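Local coordinates for tube-forming protein in Mycobacterial Envelpe, TiME (Mycolicibacterium smegmatis, PDB 7CU9) that probably forms a secretion tube across the mycobacterial outer envelope and may serve protein transport, at residues V125-D139 and K142-R156. Sequence-based numbering, arbitrary orientation.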
loop_
_atom_site.group_PDB
_atom_site.type_symbol
_atom_site.label_atom_id
_atom_site.label_comp_id
_atom_site.label_asym_id
_atom_site.label_seq_id
_atom_site.Cartn_x
_atom_site.Cartn_y
_atom_site.Cartn_z
ATOM N N VAL B 125 1.162 -17.503 14.038
ATOM C CA VAL B 125 2.379 -17.147 14.819
ATOM C C VAL B 125 2.790 -15.739 14.398
ATOM O O VAL B 125 2.932 -15.503 13.184
ATOM C CB VAL B 125 3.508 -18.171 14.609
ATOM C CG1 VAL B 125 4.782 -17.759 15.328
ATOM C CG2 VAL B 125 3.063 -19.560 15.037
ATOM N N TRP B 126 2.909 -14.835 15.371
ATOM C CA TRP B 126 3.211 -13.403 15.134
ATOM C C TRP B 126 4.450 -12.998 15.925
ATOM O O TRP B 126 4.582 -13.420 17.088
ATOM C CB TRP B 126 2.012 -12.526 15.506
ATOM C CG TRP B 126 0.840 -12.698 14.594
ATOM C CD1 TRP B 126 -0.185 -13.586 14.741
ATOM C CD2 TRP B 126 0.570 -11.967 13.385
ATOM N NE1 TRP B 126 -1.079 -13.448 13.715
ATOM C CE2 TRP B 126 -0.643 -12.465 12.866
ATOM C CE3 TRP B 126 1.220 -10.936 12.699
ATOM C CZ2 TRP B 126 -1.212 -11.965 11.695
ATOM C CZ3 TRP B 126 0.662 -10.448 11.538
ATOM C CH2 TRP B 126 -0.539 -10.956 11.046
ATOM N N THR B 127 5.296 -12.182 15.299
ATOM C CA THR B 127 6.493 -11.556 15.909
ATOM C C THR B 127 6.196 -10.076 16.147
ATOM O O THR B 127 5.861 -9.365 15.171
ATOM C CB THR B 127 7.725 -11.739 15.021
ATOM O OG1 THR B 127 7.911 -13.149 14.889
ATOM C CG2 THR B 127 8.956 -11.080 15.598
ATOM N N PHE B 128 6.336 -9.631 17.392
ATOM C CA PHE B 128 5.983 -8.261 17.829
ATOM C C PHE B 128 7.236 -7.398 17.939
ATOM O O PHE B 128 8.253 -7.855 18.495
ATOM C CB PHE B 128 5.239 -8.324 19.160
ATOM C CG PHE B 128 3.882 -8.960 19.040
ATOM C CD1 PHE B 128 3.727 -10.332 19.134
ATOM C CD2 PHE B 128 2.760 -8.185 18.798
ATOM C CE1 PHE B 128 2.477 -10.914 18.996
ATOM C CE2 PHE B 128 1.512 -8.770 18.663
ATOM C CZ PHE B 128 1.369 -10.131 18.762
ATOM N N THR B 129 7.143 -6.164 17.449
ATOM C CA THR B 129 8.192 -5.130 17.597
ATOM C C THR B 129 7.522 -3.797 17.926
ATOM O O THR B 129 6.373 -3.578 17.502
ATOM C CB THR B 129 9.067 -5.051 16.342
ATOM O OG1 THR B 129 8.237 -4.698 15.240
ATOM C CG2 THR B 129 9.779 -6.351 16.044
ATOM N N GLY B 130 8.222 -2.934 18.652
ATOM C CA GLY B 130 7.723 -1.584 18.954
ATOM C C GLY B 130 8.581 -0.904 19.994
ATOM O O GLY B 130 9.040 -1.598 20.926
ATOM N N GLY B 131 8.794 0.401 19.828
ATOM C CA GLY B 131 9.524 1.237 20.793
ATOM C C GLY B 131 8.670 1.484 22.029
ATOM O O GLY B 131 7.504 1.088 22.078
ATOM N N PRO B 132 9.222 2.140 23.069
ATOM C CA PRO B 132 8.439 2.503 24.245
ATOM C C PRO B 132 7.274 3.424 23.859
ATOM O O PRO B 132 7.430 4.249 22.979
ATOM C CB PRO B 132 9.439 3.226 25.159
ATOM C CG PRO B 132 10.797 2.783 24.663
ATOM C CD PRO B 132 10.632 2.548 23.178
ATOM N N ALA B 133 6.128 3.239 24.513
ATOM C CA ALA B 133 4.927 4.082 24.333
ATOM C C ALA B 133 5.253 5.524 24.730
ATOM O O ALA B 133 6.063 5.725 25.666
ATOM C CB ALA B 133 3.791 3.528 25.150
ATOM N N GLY B 134 4.650 6.483 24.031
ATOM C CA GLY B 134 4.648 7.902 24.418
ATOM C C GLY B 134 3.588 8.171 25.482
ATOM O O GLY B 134 2.901 7.253 25.935
ATOM N N PRO B 135 3.453 9.438 25.931
ATOM C CA PRO B 135 2.418 9.810 26.894
ATOM C C PRO B 135 0.987 9.546 26.401
ATOM O O PRO B 135 0.130 9.249 27.227
ATOM C CB PRO B 135 2.615 11.323 27.089
ATOM C CG PRO B 135 4.039 11.586 26.652
ATOM C CD PRO B 135 4.343 10.557 25.585
ATOM N N ALA B 136 0.751 9.681 25.093
ATOM C CA ALA B 136 -0.607 9.627 24.501
ATOM C C ALA B 136 -0.604 8.968 23.119
ATOM O O ALA B 136 -1.637 9.036 22.437
ATOM C CB ALA B 136 -1.172 11.024 24.439
ATOM N N ASP B 137 0.504 8.331 22.737
ATOM C CA ASP B 137 0.672 7.685 21.413
ATOM C C ASP B 137 1.527 6.437 21.596
ATOM O O ASP B 137 2.648 6.566 22.108
ATOM C CB ASP B 137 1.321 8.632 20.405
ATOM C CG ASP B 137 0.493 9.862 20.097
ATOM O OD1 ASP B 137 0.507 10.805 20.922
ATOM O OD2 ASP B 137 -0.147 9.874 19.036
ATOM N N ALA B 138 1.014 5.278 21.194
ATOM C CA ALA B 138 1.742 3.993 21.254
ATOM C C ALA B 138 1.589 3.288 19.907
ATOM O O ALA B 138 0.444 3.055 19.476
ATOM C CB ALA B 138 1.241 3.149 22.395
ATOM N N ASP B 139 2.712 2.977 19.269
ATOM C CA ASP B 139 2.748 2.287 17.959
ATOM C C ASP B 139 3.464 0.955 18.135
ATOM O O ASP B 139 4.381 0.850 18.978
ATOM C CB ASP B 139 3.442 3.131 16.894
ATOM C CG ASP B 139 2.714 4.421 16.560
ATOM O OD1 ASP B 139 1.610 4.636 17.097
ATOM O OD2 ASP B 139 3.273 5.200 15.777
ATOM N N LYS B 142 3.204 -6.159 14.239
ATOM C CA LYS B 142 3.298 -7.635 14.325
ATOM C C LYS B 142 3.493 -8.172 12.910
ATOM O O LYS B 142 2.888 -7.646 11.966
ATOM C CB LYS B 142 2.112 -8.239 15.083
ATOM C CG LYS B 142 0.738 -8.018 14.476
ATOM C CD LYS B 142 -0.350 -8.845 15.149
ATOM C CE LYS B 142 -1.644 -8.836 14.364
ATOM N NZ LYS B 142 -2.611 -9.826 14.887
ATOM N N GLN B 143 4.374 -9.156 12.781
ATOM C CA GLN B 143 4.705 -9.796 11.488
ATOM C C GLN B 143 4.331 -11.271 11.581
ATOM O O GLN B 143 4.709 -11.916 12.580
ATOM C CB GLN B 143 6.186 -9.644 11.169
ATOM C CG GLN B 143 6.567 -10.309 9.855
ATOM C CD GLN B 143 7.852 -9.780 9.274
ATOM O OE1 GLN B 143 8.559 -8.983 9.886
ATOM N NE2 GLN B 143 8.158 -10.220 8.066
ATOM N N GLU B 144 3.613 -11.784 10.584
ATOM C CA GLU B 144 3.198 -13.207 10.576
ATOM C C GLU B 144 4.411 -14.046 10.170
ATOM O O GLU B 144 5.039 -13.733 9.138
ATOM C CB GLU B 144 1.992 -13.428 9.669
ATOM C CG GLU B 144 1.423 -14.827 9.796
ATOM C CD GLU B 144 0.069 -15.036 9.146
ATOM O OE1 GLU B 144 -0.314 -14.214 8.296
ATOM O OE2 GLU B 144 -0.600 -16.026 9.501
ATOM N N ALA B 145 4.747 -15.048 10.983
ATOM C CA ALA B 145 5.946 -15.900 10.815
ATOM C C ALA B 145 5.958 -16.498 9.404
ATOM O O ALA B 145 4.901 -16.990 8.956
ATOM C CB ALA B 145 5.966 -16.974 11.874
ATOM N N GLY B 146 7.111 -16.419 8.731
ATOM C CA GLY B 146 7.344 -17.010 7.398
ATOM C C GLY B 146 6.686 -16.226 6.275
ATOM O O GLY B 146 6.608 -16.765 5.151
ATOM N N THR B 147 6.226 -14.998 6.538
ATOM C CA THR B 147 5.552 -14.132 5.534
ATOM C C THR B 147 6.130 -12.718 5.602
ATOM O O THR B 147 6.835 -12.409 6.579
ATOM C CB THR B 147 4.034 -14.065 5.744
ATOM O OG1 THR B 147 3.781 -13.096 6.765
ATOM C CG2 THR B 147 3.412 -15.392 6.119
ATOM N N ASP B 148 5.797 -11.892 4.612
ATOM C CA ASP B 148 6.099 -10.438 4.609
ATOM C C ASP B 148 4.853 -9.664 5.056
ATOM O O ASP B 148 4.798 -8.453 4.804
ATOM C CB ASP B 148 6.594 -9.979 3.236
ATOM C CG ASP B 148 5.583 -10.114 2.110
ATOM O OD1 ASP B 148 4.523 -10.733 2.332
ATOM O OD2 ASP B 148 5.868 -9.598 1.009
ATOM N N ARG B 149 3.876 -10.331 5.675
ATOM C CA ARG B 149 2.639 -9.656 6.142
ATOM C C ARG B 149 2.910 -8.997 7.497
ATOM O O ARG B 149 3.275 -9.707 8.460
ATOM C CB ARG B 149 1.469 -10.632 6.246
ATOM C CG ARG B 149 0.164 -9.951 6.634
ATOM C CD ARG B 149 -0.974 -10.937 6.571
ATOM N NE ARG B 149 -2.282 -10.377 6.869
ATOM C CZ ARG B 149 -3.042 -9.679 6.027
ATOM N NH1 ARG B 149 -2.622 -9.382 4.809
ATOM N NH2 ARG B 149 -4.233 -9.265 6.427
ATOM N N ARG B 150 2.719 -7.681 7.571
ATOM C CA ARG B 150 2.898 -6.915 8.825
ATOM C C ARG B 150 1.641 -6.090 9.080
ATOM O O ARG B 150 1.054 -5.565 8.121
ATOM C CB ARG B 150 4.153 -6.041 8.783
ATOM C CG ARG B 150 5.436 -6.859 8.750
ATOM C CD ARG B 150 6.675 -6.028 8.965
ATOM N NE ARG B 150 6.862 -5.109 7.848
ATOM C CZ ARG B 150 7.612 -4.014 7.878
ATOM N NH1 ARG B 150 8.287 -3.686 8.967
ATOM N NH2 ARG B 150 7.693 -3.244 6.806
ATOM N N CYS B 151 1.238 -6.041 10.344
ATOM C CA CYS B 151 0.144 -5.176 10.835
ATOM C C CYS B 151 0.782 -4.017 11.592
ATOM O O CYS B 151 1.445 -4.276 12.603
ATOM C CB CYS B 151 -0.812 -5.944 11.732
ATOM S SG CYS B 151 -1.645 -7.310 10.882
ATOM N N PHE B 152 0.607 -2.800 11.087
ATOM C CA PHE B 152 1.039 -1.548 11.749
ATOM C C PHE B 152 -0.127 -1.029 12.588
ATOM O O PHE B 152 -1.239 -0.847 12.063
ATOM C CB PHE B 152 1.516 -0.528 10.719
ATOM C CG PHE B 152 2.909 -0.804 10.219
ATOM C CD1 PHE B 152 3.157 -1.870 9.368
ATOM C CD2 PHE B 152 3.975 -0.020 10.626
ATOM C CE1 PHE B 152 4.444 -2.136 8.923
ATOM C CE2 PHE B 152 5.260 -0.286 10.179
ATOM C CZ PHE B 152 5.491 -1.346 9.332
ATOM N N ASN B 153 0.136 -0.830 13.874
ATOM C CA ASN B 153 -0.890 -0.461 14.879
ATOM C C ASN B 153 -0.544 0.909 15.448
ATOM O O ASN B 153 0.647 1.176 15.671
ATOM C CB ASN B 153 -0.953 -1.473 16.017
ATOM C CG ASN B 153 -1.352 -2.861 15.568
ATOM O OD1 ASN B 153 -2.484 -3.278 15.782
ATOM N ND2 ASN B 153 -0.426 -3.585 14.962
ATOM N N THR B 154 -1.559 1.730 15.703
ATOM C CA THR B 154 -1.396 2.997 16.455
ATOM C C THR B 154 -2.534 3.105 17.470
ATOM O O THR B 154 -3.693 2.790 17.123
ATOM C CB THR B 154 -1.277 4.206 15.524
ATOM O OG1 THR B 154 -0.850 5.303 16.336
ATOM C CG2 THR B 154 -2.560 4.550 14.803
ATOM N N THR B 155 -2.180 3.481 18.693
ATOM C CA THR B 155 -3.121 3.739 19.805
ATOM C C THR B 155 -2.926 5.188 20.226
ATOM O O THR B 155 -1.779 5.570 20.520
ATOM C CB THR B 155 -2.875 2.781 20.971
ATOM O OG1 THR B 155 -3.147 1.471 20.479
ATOM C CG2 THR B 155 -3.729 3.095 22.180
ATOM N N ARG B 156 -3.996 5.971 20.244
ATOM C CA ARG B 156 -3.872 7.419 20.508
ATOM C C ARG B 156 -4.927 7.838 21.512
ATOM O O ARG B 156 -6.106 7.516 21.325
ATOM C CB ARG B 156 -3.967 8.191 19.201
ATOM C CG ARG B 156 -2.902 7.735 18.223
ATOM C CD ARG B 156 -2.930 8.569 16.989
ATOM N NE ARG B 156 -1.973 8.042 16.042
ATOM C CZ ARG B 156 -1.641 8.664 14.928
ATOM N NH1 ARG B 156 -2.219 9.816 14.628
ATOM N NH2 ARG B 156 -0.757 8.121 14.112
HETATM O O HOH W 1 0.888 -17.920 11.119
HETATM O O HOH W 2 6.879 -13.733 12.731
#
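Two successive beta hairpins that share the strand 137-144, part of the antiparallel sheet of this PknH-like extracellular domain, bring W126 against K142 and E144 toward the C-terminal end of that strand, and D139 against T154 near its start. The W126 indole is sandwiched. K142, extended beyond CG, runs across one face, its CE 3.8 Å from the centroid of the six-membered ring and its NZ 4.0 Å from that of the five-membered ring, a CH-pi and a cation-pi contact in one side chain. Over the opposite face lies E144 CB, also in CH-pi contact, while C151 SG approaches obliquely, 3.8 Å from W126 CH2. CG of K142 sits between the backbone N and the carbonyl carbon (chi1 62°), a torsion that carries the chain across the indole while CB covers a face of the F128 ring. Reciprocal backbone bonds join T127 and Q143, and beyond them A145 N donates to V125 O at 2.9 Å, where V125 CG1 also packs on A145 CB. In the second hairpin A138 and T155 pair in the same reciprocal way. T154 OG1 donates to D139 OD1 at 2.7 Å, meeting its syn side 32° out of the carboxylate plane, and accepts from R156 NE at 3.0 Å. The hydroxyl thus bridges carboxylate and guanidinium; D137 OD2 and R156 NE form a long salt bridge, the oxygen well out of the guanidinium plane, and the stronger partner of D137 is R158, in a salt bridge. The lysine ammonium also donates to A50 O, the C151-C168 disulfide ties strand 150-158 to strand 161-169, and helix 174-185 packs on T154 and R156.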